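Local coordinates for protein ECXA (Escherichia coli, PDB 4L63) that probably acts as a zinc-dependent metallopeptidase of the metzincin type, cleaving peptide bonds with a water held on a histidine-bound zinc ion, at residues A[7-12]-A[208-213]; A[14-17]-A[21-24]; A[69-74]-A[160-165]. All blocks are in the same frame, centred on the assembly; numbering follows the deposited sequence.

Contact 1: residues A[7-12]-A[208-213]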
loop_
_atom_site.group_PDB
_atom_site.type_symbol
_atom_site.label_atom_id
_atom_site.label_comp_id
_atom_site.label_asym_id
_atom_site.label_seq_id
_atom_site.Cartn_x
_atom_site.Cartn_y
_atom_site.Cartn_z
ATOM N N ASN A 7 -0.858 13.139 1.531
ATOM C CA ASN A 7 0.050 12.261 2.280
ATOM C C ASN A 7 0.806 13.000 3.372
ATOM O O ASN A 7 0.982 12.484 4.476
ATOM C CB ASN A 7 1.038 11.598 1.318
ATOM C CG ASN A 7 0.377 10.518 0.486
ATOM O OD1 ASN A 7 -0.712 10.043 0.829
ATOM N ND2 ASN A 7 1.023 10.127 -0.611
ATOM N N GLU A 8 1.241 14.217 3.067
ATOM C CA GLU A 8 2.042 14.981 4.025
ATOM C C GLU A 8 1.285 15.243 5.331
ATOM O O GLU A 8 1.894 15.370 6.390
ATOM C CB GLU A 8 2.505 16.302 3.406
ATOM C CG GLU A 8 3.468 17.126 4.293
ATOM C CD GLU A 8 4.747 16.384 4.680
ATOM O OE1 GLU A 8 5.142 15.429 3.973
ATOM O OE2 GLU A 8 5.372 16.773 5.694
ATOM N N GLU A 9 -0.042 15.289 5.264
ATOM C CA GLU A 9 -0.853 15.507 6.475
ATOM C C GLU A 9 -1.216 14.215 7.208
ATOM O O GLU A 9 -1.800 14.263 8.292
ATOM C CB GLU A 9 -2.133 16.267 6.118
ATOM C CG GLU A 9 -1.882 17.674 5.593
ATOM C CD GLU A 9 -3.165 18.382 5.180
ATOM O OE1 GLU A 9 -4.230 18.079 5.760
ATOM O OE2 GLU A 9 -3.111 19.224 4.254
ATOM N N LYS A 10 -0.876 13.071 6.616
ATOM C CA LYS A 10 -1.108 11.767 7.240
ATOM C C LYS A 10 0.191 11.155 7.746
ATOM O O LYS A 10 0.194 10.027 8.241
ATOM C CB LYS A 10 -1.750 10.786 6.255
ATOM C CG LYS A 10 -2.989 11.276 5.572
ATOM C CD LYS A 10 -3.644 10.158 4.769
ATOM C CE LYS A 10 -2.826 9.717 3.540
ATOM N NZ LYS A 10 -3.638 8.706 2.743
ATOM N N LYS A 11 1.290 11.881 7.569
ATOM C CA LYS A 11 2.618 11.396 7.945
ATOM C C LYS A 11 2.811 11.576 9.433
ATOM O O LYS A 11 2.548 12.653 9.955
ATOM C CB LYS A 11 3.708 12.157 7.176
ATOM C CG LYS A 11 5.125 11.716 7.495
ATOM C CD LYS A 11 6.134 12.640 6.798
ATOM C CE LYS A 11 6.229 12.329 5.315
ATOM N NZ LYS A 11 7.120 13.288 4.604
ATOM N N VAL A 12 3.291 10.532 10.102
ATOM C CA VAL A 12 3.430 10.540 11.548
ATOM C C VAL A 12 4.886 10.293 11.901
ATOM O O VAL A 12 5.503 9.366 11.376
ATOM C CB VAL A 12 2.536 9.463 12.206
ATOM C CG1 VAL A 12 2.770 9.403 13.726
ATOM C CG2 VAL A 12 1.078 9.739 11.878
ATOM N N ILE A 208 -7.798 22.835 12.396
ATOM C CA ILE A 208 -9.238 22.975 12.199
ATOM C C ILE A 208 -9.562 23.167 10.727
ATOM O O ILE A 208 -10.462 22.523 10.182
ATOM C CB ILE A 208 -9.815 24.154 12.992
ATOM C CG1 ILE A 208 -9.580 23.954 14.487
ATOM C CG2 ILE A 208 -11.303 24.307 12.700
ATOM C CD1 ILE A 208 -10.223 25.026 15.347
ATOM N N ASP A 209 -8.816 24.063 10.090
ATOM C CA ASP A 209 -8.989 24.343 8.675
ATOM C C ASP A 209 -8.713 23.103 7.820
ATOM O O ASP A 209 -9.450 22.818 6.882
ATOM C CB ASP A 209 -8.077 25.493 8.249
ATOM C CG ASP A 209 -8.443 26.053 6.890
ATOM O OD1 ASP A 209 -9.649 26.278 6.640
ATOM O OD2 ASP A 209 -7.524 26.267 6.071
ATOM N N ARG A 210 -7.650 22.368 8.142
ATOM C CA ARG A 210 -7.342 21.155 7.395
ATOM C C ARG A 210 -8.399 20.080 7.644
ATOM O O ARG A 210 -8.778 19.355 6.724
ATOM C CB ARG A 210 -5.947 20.621 7.750
ATOM C CG ARG A 210 -4.812 21.606 7.476
ATOM C CD ARG A 210 -4.990 22.286 6.129
ATOM N NE ARG A 210 -5.005 21.327 5.029
ATOM C CZ ARG A 210 -5.508 21.579 3.826
ATOM N NH1 ARG A 210 -6.059 22.761 3.568
ATOM N NH2 ARG A 210 -5.476 20.644 2.884
ATOM N N LEU A 211 -8.880 19.987 8.881
ATOM C CA LEU A 211 -9.889 18.990 9.224
ATOM C C LEU A 211 -11.202 19.295 8.509
ATOM O O LEU A 211 -11.872 18.392 8.003
ATOM C CB LEU A 211 -10.110 18.934 10.738
ATOM C CG LEU A 211 -11.087 17.857 11.213
ATOM C CD1 LEU A 211 -10.647 16.491 10.708
ATOM C CD2 LEU A 211 -11.223 17.858 12.728
ATOM N N SER A 212 -11.564 20.574 8.465
ATOM C CA SER A 212 -12.762 21.008 7.755
ATOM C C SER A 212 -12.651 20.739 6.262
ATOM O O SER A 212 -13.608 20.302 5.628
ATOM C CB SER A 212 -13.016 22.493 7.997
ATOM O OG SER A 212 -14.001 22.981 7.105
ATOM N N HIS A 213 -11.470 21.009 5.716
ATOM C CA HIS A 213 -11.173 20.771 4.311
ATOM C C HIS A 213 -11.428 19.305 3.973
ATOM O O HIS A 213 -11.939 18.982 2.899
ATOM C CB HIS A 213 -9.725 21.178 4.017
ATOM C CG HIS A 213 -9.351 21.144 2.567
ATOM N ND1 HIS A 213 -8.960 19.988 1.922
ATOM C CD2 HIS A 213 -9.287 22.129 1.641
ATOM C CE1 HIS A 213 -8.678 20.263 0.662
ATOM N NE2 HIS A 213 -8.872 21.557 0.463
HETATM O O HOH W 1 -7.148 18.214 4.856
#

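Contact 2: residues A[14-17]-A[21-24]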
loop_
_atom_site.group_PDB
_atom_site.type_symbol
_atom_site.label_atom_id
_atom_site.label_comp_id
_atom_site.label_asym_id
_atom_site.label_seq_id
_atom_site.Cartn_x
_atom_site.Cartn_y
_atom_site.Cartn_z
ATOM N N GLY A 14 7.809 9.736 14.896
ATOM C CA GLY A 14 8.025 9.287 16.262
ATOM C C GLY A 14 9.403 9.701 16.738
ATOM O O GLY A 14 10.282 9.989 15.924
ATOM N N TYR A 15 9.610 9.740 18.044
ATOM C CA TYR A 15 10.864 10.180 18.636
ATOM C C TYR A 15 11.850 9.049 18.767
ATOM O O TYR A 15 11.614 8.143 19.507
ATOM C CB TYR A 15 10.555 10.742 20.013
ATOM C CG TYR A 15 11.496 11.809 20.519
ATOM C CD1 TYR A 15 11.053 12.809 21.332
ATOM C CD2 TYR A 15 12.812 11.791 20.183
ATOM C CE1 TYR A 15 11.900 13.776 21.790
ATOM C CE2 TYR A 15 13.668 12.754 20.639
ATOM C CZ TYR A 15 13.204 13.736 21.443
ATOM O OH TYR A 15 14.078 14.686 21.895
ATOM N N ALA A 16 12.951 9.115 18.052
ATOM C CA ALA A 16 14.000 8.105 18.137
ATOM C C ALA A 16 15.198 8.669 18.889
ATOM O O ALA A 16 15.360 9.880 18.965
ATOM C CB ALA A 16 14.416 7.640 16.753
ATOM N N ASP A 17 16.032 7.799 19.446
ATOM C CA ASP A 17 17.213 8.281 20.159
ATOM C C ASP A 17 18.372 8.565 19.210
ATOM O O ASP A 17 18.201 8.622 17.996
ATOM C CB ASP A 17 17.643 7.290 21.248
ATOM C CG ASP A 17 17.946 5.900 20.709
ATOM O OD1 ASP A 17 18.410 5.765 19.558
ATOM O OD2 ASP A 17 17.750 4.930 21.468
ATOM N N GLN A 21 16.902 4.339 17.308
ATOM C CA GLN A 21 15.954 3.459 17.972
ATOM C C GLN A 21 14.825 4.269 18.582
ATOM O O GLN A 21 15.061 5.230 19.313
ATOM C CB GLN A 21 16.655 2.614 19.042
ATOM C CG GLN A 21 17.931 1.960 18.541
ATOM C CD GLN A 21 17.666 0.921 17.464
ATOM O OE1 GLN A 21 16.933 -0.044 17.686
ATOM N NE2 GLN A 21 18.249 1.126 16.286
ATOM N N LEU A 22 13.595 3.876 18.267
ATOM C CA LEU A 22 12.415 4.571 18.756
ATOM C C LEU A 22 12.279 4.411 20.259
ATOM O O LEU A 22 12.449 3.316 20.787
ATOM C CB LEU A 22 11.158 4.052 18.056
ATOM C CG LEU A 22 11.123 4.347 16.557
ATOM C CD1 LEU A 22 10.192 3.384 15.842
ATOM C CD2 LEU A 22 10.697 5.784 16.337
ATOM N N TYR A 23 11.976 5.505 20.949
ATOM C CA TYR A 23 11.724 5.418 22.378
ATOM C C TYR A 23 10.512 4.521 22.633
ATOM O O TYR A 23 9.527 4.529 21.889
ATOM C CB TYR A 23 11.539 6.812 22.987
ATOM C CG TYR A 23 12.857 7.534 23.179
ATOM C CD1 TYR A 23 13.683 7.229 24.257
ATOM C CD2 TYR A 23 13.289 8.500 22.276
ATOM C CE1 TYR A 23 14.896 7.870 24.436
ATOM C CE2 TYR A 23 14.504 9.149 22.446
ATOM C CZ TYR A 23 15.304 8.828 23.532
ATOM O OH TYR A 23 16.513 9.466 23.716
ATOM N N ASN A 24 10.629 3.706 23.668
ATOM C CA ASN A 24 9.601 2.757 24.054
ATOM C C ASN A 24 8.800 3.343 25.206
ATOM O O ASN A 24 9.286 3.366 26.339
ATOM C CB ASN A 24 10.251 1.432 24.452
ATOM C CG ASN A 24 9.249 0.316 24.653
ATOM O OD1 ASN A 24 8.170 0.518 25.203
ATOM N ND2 ASN A 24 9.614 -0.882 24.218
#

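Contact 3: residues A[69-74]-A[160-165]. With ZN (zinc ion), chain G.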
loop_
_atom_site.group_PDB
_atom_site.type_symbol
_atom_site.label_atom_id
_atom_site.label_comp_id
_atom_site.label_asym_id
_atom_site.label_seq_id
_atom_site.Cartn_x
_atom_site.Cartn_y
_atom_site.Cartn_z
ATOM N N ASN A 69 -8.417 9.429 26.642
ATOM C CA ASN A 69 -9.363 8.440 26.148
ATOM C C ASN A 69 -9.451 8.475 24.630
ATOM O O ASN A 69 -9.772 7.470 23.996
ATOM C CB ASN A 69 -10.745 8.669 26.736
ATOM C CG ASN A 69 -11.688 7.528 26.443
ATOM O OD1 ASN A 69 -11.605 6.463 27.057
ATOM N ND2 ASN A 69 -12.572 7.729 25.472
ATOM N N GLU A 70 -9.190 9.650 24.060
ATOM C CA GLU A 70 -9.112 9.822 22.613
ATOM C C GLU A 70 -8.019 8.946 22.029
ATOM O O GLU A 70 -8.114 8.483 20.891
ATOM C CB GLU A 70 -8.825 11.279 22.257
ATOM C CG GLU A 70 -9.916 12.263 22.594
ATOM C CD GLU A 70 -10.869 12.462 21.443
ATOM O OE1 GLU A 70 -10.542 13.263 20.541
ATOM O OE2 GLU A 70 -11.945 11.829 21.443
ATOM N N TRP A 71 -6.963 8.749 22.812
ATOM C CA TRP A 71 -5.783 8.025 22.357
ATOM C C TRP A 71 -5.834 6.555 22.769
ATOM O O TRP A 71 -4.982 5.758 22.368
ATOM C CB TRP A 71 -4.511 8.685 22.900
ATOM C CG TRP A 71 -4.178 10.001 22.272
ATOM C CD1 TRP A 71 -4.527 11.243 22.723
ATOM C CD2 TRP A 71 -3.421 10.207 21.074
ATOM N NE1 TRP A 71 -4.032 12.210 21.879
ATOM C CE2 TRP A 71 -3.350 11.597 20.853
ATOM C CE3 TRP A 71 -2.797 9.349 20.161
ATOM C CZ2 TRP A 71 -2.680 12.152 19.769
ATOM C CZ3 TRP A 71 -2.129 9.905 19.070
ATOM C CH2 TRP A 71 -2.080 11.289 18.887
ATOM N N ALA A 72 -6.850 6.206 23.553
ATOM C CA ALA A 72 -7.041 4.840 24.053
ATOM C C ALA A 72 -7.061 3.732 22.978
ATOM O O ALA A 72 -6.616 2.617 23.258
ATOM C CB ALA A 72 -8.323 4.774 24.882
ATOM N N PRO A 73 -7.583 4.014 21.761
ATOM C CA PRO A 73 -7.487 2.990 20.706
ATOM C C PRO A 73 -6.065 2.499 20.394
ATOM O O PRO A 73 -5.915 1.449 19.762
ATOM C CB PRO A 73 -8.079 3.700 19.486
ATOM C CG PRO A 73 -9.085 4.620 20.064
ATOM C CD PRO A 73 -8.510 5.096 21.369
ATOM N N SER A 74 -5.046 3.238 20.827
ATOM C CA SER A 74 -3.663 2.813 20.635
ATOM C C SER A 74 -3.268 1.677 21.587
ATOM O O SER A 74 -2.254 1.016 21.373
ATOM C CB SER A 74 -2.711 3.992 20.824
ATOM O OG SER A 74 -2.659 4.357 22.185
ATOM N N HIS A 160 -3.267 17.209 21.260
ATOM C CA HIS A 160 -2.005 17.373 20.542
ATOM C C HIS A 160 -0.810 17.162 21.480
ATOM O O HIS A 160 0.124 16.436 21.148
ATOM C CB HIS A 160 -1.954 18.759 19.890
ATOM C CG HIS A 160 -0.657 19.079 19.212
ATOM N ND1 HIS A 160 -0.411 18.786 17.887
ATOM C CD2 HIS A 160 0.462 19.682 19.680
ATOM C CE1 HIS A 160 0.808 19.193 17.570
ATOM N NE2 HIS A 160 1.357 19.740 18.641
ATOM N N GLU A 161 -0.854 17.772 22.660
ATOM C CA GLU A 161 0.238 17.625 23.619
ATOM C C GLU A 161 0.347 16.183 24.149
ATOM O O GLU A 161 1.454 15.700 24.399
ATOM C CB GLU A 161 0.075 18.616 24.778
ATOM C CG GLU A 161 0.205 20.092 24.372
ATOM C CD GLU A 161 1.414 20.380 23.483
ATOM O OE1 GLU A 161 2.532 19.942 23.822
ATOM O OE2 GLU A 161 1.244 21.058 22.446
ATOM N N ILE A 162 -0.791 15.503 24.306
ATOM C CA ILE A 162 -0.804 14.071 24.638
ATOM C C ILE A 162 -0.020 13.254 23.602
ATOM O O ILE A 162 0.698 12.311 23.941
ATOM C CB ILE A 162 -2.242 13.488 24.697
ATOM C CG1 ILE A 162 -3.151 14.286 25.632
ATOM C CG2 ILE A 162 -2.204 12.030 25.133
ATOM C CD1 ILE A 162 -2.816 14.169 27.077
ATOM N N GLY A 163 -0.181 13.610 22.334
ATOM C CA GLY A 163 0.582 12.975 21.270
ATOM C C GLY A 163 2.073 13.027 21.564
ATOM O O GLY A 163 2.783 12.032 21.394
ATOM N N HIS A 164 2.537 14.188 22.032
ATOM C CA HIS A 164 3.938 14.393 22.380
ATOM C C HIS A 164 4.340 13.552 23.596
ATOM O O HIS A 164 5.428 12.973 23.629
ATOM C CB HIS A 164 4.204 15.874 22.657
ATOM C CG HIS A 164 4.229 16.725 21.425
ATOM N ND1 HIS A 164 4.839 16.320 20.257
ATOM C CD2 HIS A 164 3.725 17.957 21.178
ATOM C CE1 HIS A 164 4.710 17.266 19.344
ATOM N NE2 HIS A 164 4.035 18.269 19.875
ATOM N N ILE A 165 3.460 13.500 24.595
ATOM C CA ILE A 165 3.682 12.645 25.766
ATOM C C ILE A 165 3.920 11.208 25.310
ATOM O O ILE A 165 4.790 10.512 25.837
ATOM C CB ILE A 165 2.489 12.678 26.745
ATOM C CG1 ILE A 165 2.363 14.054 27.397
ATOM C CG2 ILE A 165 2.654 11.623 27.839
ATOM C CD1 ILE A 165 3.545 14.417 28.256
HETATM ZN ZN ZN G . 3.403 20.170 18.979
HETATM O O HOH W 2 3.311 21.727 20.922
#

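Contact 1: residues A[7-12]-A[208-213]
Glu9 and Arg210 meet in a salt bridge that joins the loop before strand 12-16 to helix 207-215, and theirs is the one pair of side chains that touches here. Arg210 leaves the helix toward the loop. Its CB lies 3.7 Å from Glu9 OE1, and CG passes the same oxygen slightly farther off. The chain then bends at chi2 (-44°) and chi3 (-60°), folding back so that CD, and after it NE, comes up to the carboxylate. Arg210 NE gives the main bond, 2.9 Å to Glu9 OE2, and a longer, weak one of 3.4 Å to Glu9 OE1. At the tip Arg210 NH2 adds a weak bond to Glu9 OE2, 3.1 Å away.

Carboxylate and guanidinium planes stand 79° apart, so this is not the flat, two-pronged pairing often seen between these groups; NE meets OE2 from above the carboxylate plane. The pair ties the stretch just before strand 12-16 to a helix about two hundred residues later in the chain. Glutamate suits the site because its chain, extended beyond CG, spans the gap between backbones whose nearest CA atoms, in Glu9 and Arg210, are 8.7 Å apart. A water reinforces the link, donating to Glu9 OE1 and, at 2.7 Å, to Arg210 O. On the loop itself, Lys11 NZ pairs with Glu8 OE1.

Contact 2: residues A[14-17]-A[21-24]
Segments 14-17 and 21-24 run antiparallel through a single beta bridge, Ala16 with Leu22, with Tyr23 N donating almost straight to Tyr15 O (3.0 Å) and Asp17 N to Gln21 O (2.7 Å). Ala16 and Leu22 form a non-hydrogen-bonded pair, their CA atoms 3.9 Å apart. Ala16 CA approaches Gln21 O in a CA-H...O contact, and the small CB of Ala16 meets Leu22 CD2.

The two tyrosines leave the backbone on the same course. The edge of Tyr23 is turned to the face of Tyr15 in a T-shaped stack, centroids 5.5 Å apart and planes at 87°, with Tyr15 CD2 3.9 Å from Tyr23 CE2. Both hydroxyls bond to the backbone of His180, Tyr15 OH to its N and Tyr23 OH to its O. The whole is a short, hairpin-like connection: strand 12-16 also pairs antiparallel with strand 181-186, and the weakly bonded second arm, 21-22, with strand 241-242.

At the turn end, Asp17 has CG between its backbone N and carbonyl carbon (chi1 58°), which brings Asp17 OD1 back over Gln21 N, 3.1 Å away. That N-H comes from above the carboxylate plane; OD1 also accepts from Asn19 N, so a short acidic side chain binds two amides of the turn. Tyr23 OH packs 3.5 Å from Asp17 CB.

Contact 3: residues A[69-74]-A[160-165]
The Trp71 indole lies against helix 146-165, with Gly163 CA 3.6 Å above one of its faces, toward the rim. The six-membered ring does this packing: Trp71 CZ2 is 3.7 Å from Gly163 CA. With no side chain, glycine lets the large ring settle close to the helix backbone. Beside the five-membered ring, Ile162 CG2 comes obliquely to within 3.4 Å of Trp71 CD1. CG2 stands opposite the backbone N of Ile162, which puts this branch against the indole; an apolar beta-branched residue suits the buried place. Trp71 NE1 hydrogen-bonds to Lys159 O, which helps to fix the ring's rotation.

This helix carries the HExxH part of the longer HExxHxxGxxH motif that characterises metzincins, and Trp71 packs on a flank of it from which the CA-CB bonds of both zinc-binding histidines point away. His160 NE2 and His164 NE2 bind the zinc ion at 2.1 and 2.2 Å, and His170 completes the protein ligands. A water 2.5 Å from zinc donates to Glu161 OE2 (2.7 Å), as expected of the glutamate that in this family probably acts as general base. Second-shell carbonyls orient the rings: Ile198 O takes the ND1 hydrogen of His160 and Leu168 O that of His164.

How the contacts relate
Along the chain, the first segment of contact 1 opens the series, contact 2 follows directly in sequence, contact 3 comes next, and helix 207-215 closes contact 1; contacts 2 and 3 thus fall between its two halves. The centres of contacts 1 and 2 are about 23 Å apart. Contact 3 has its centre about 17 Å from that of contact 1 and about 16 Å from that of contact 2, and no two contacts touch. Contact 3 includes the last turns of helix 146-165, whose earlier part also takes Ile208 of helix 207-215. Strand 12-16 leads out of the loop of contact 1 into contact 2, placing the side chain of Tyr15 about 7 Å from that of His164. The amino-terminal segment therefore skirts the zinc site.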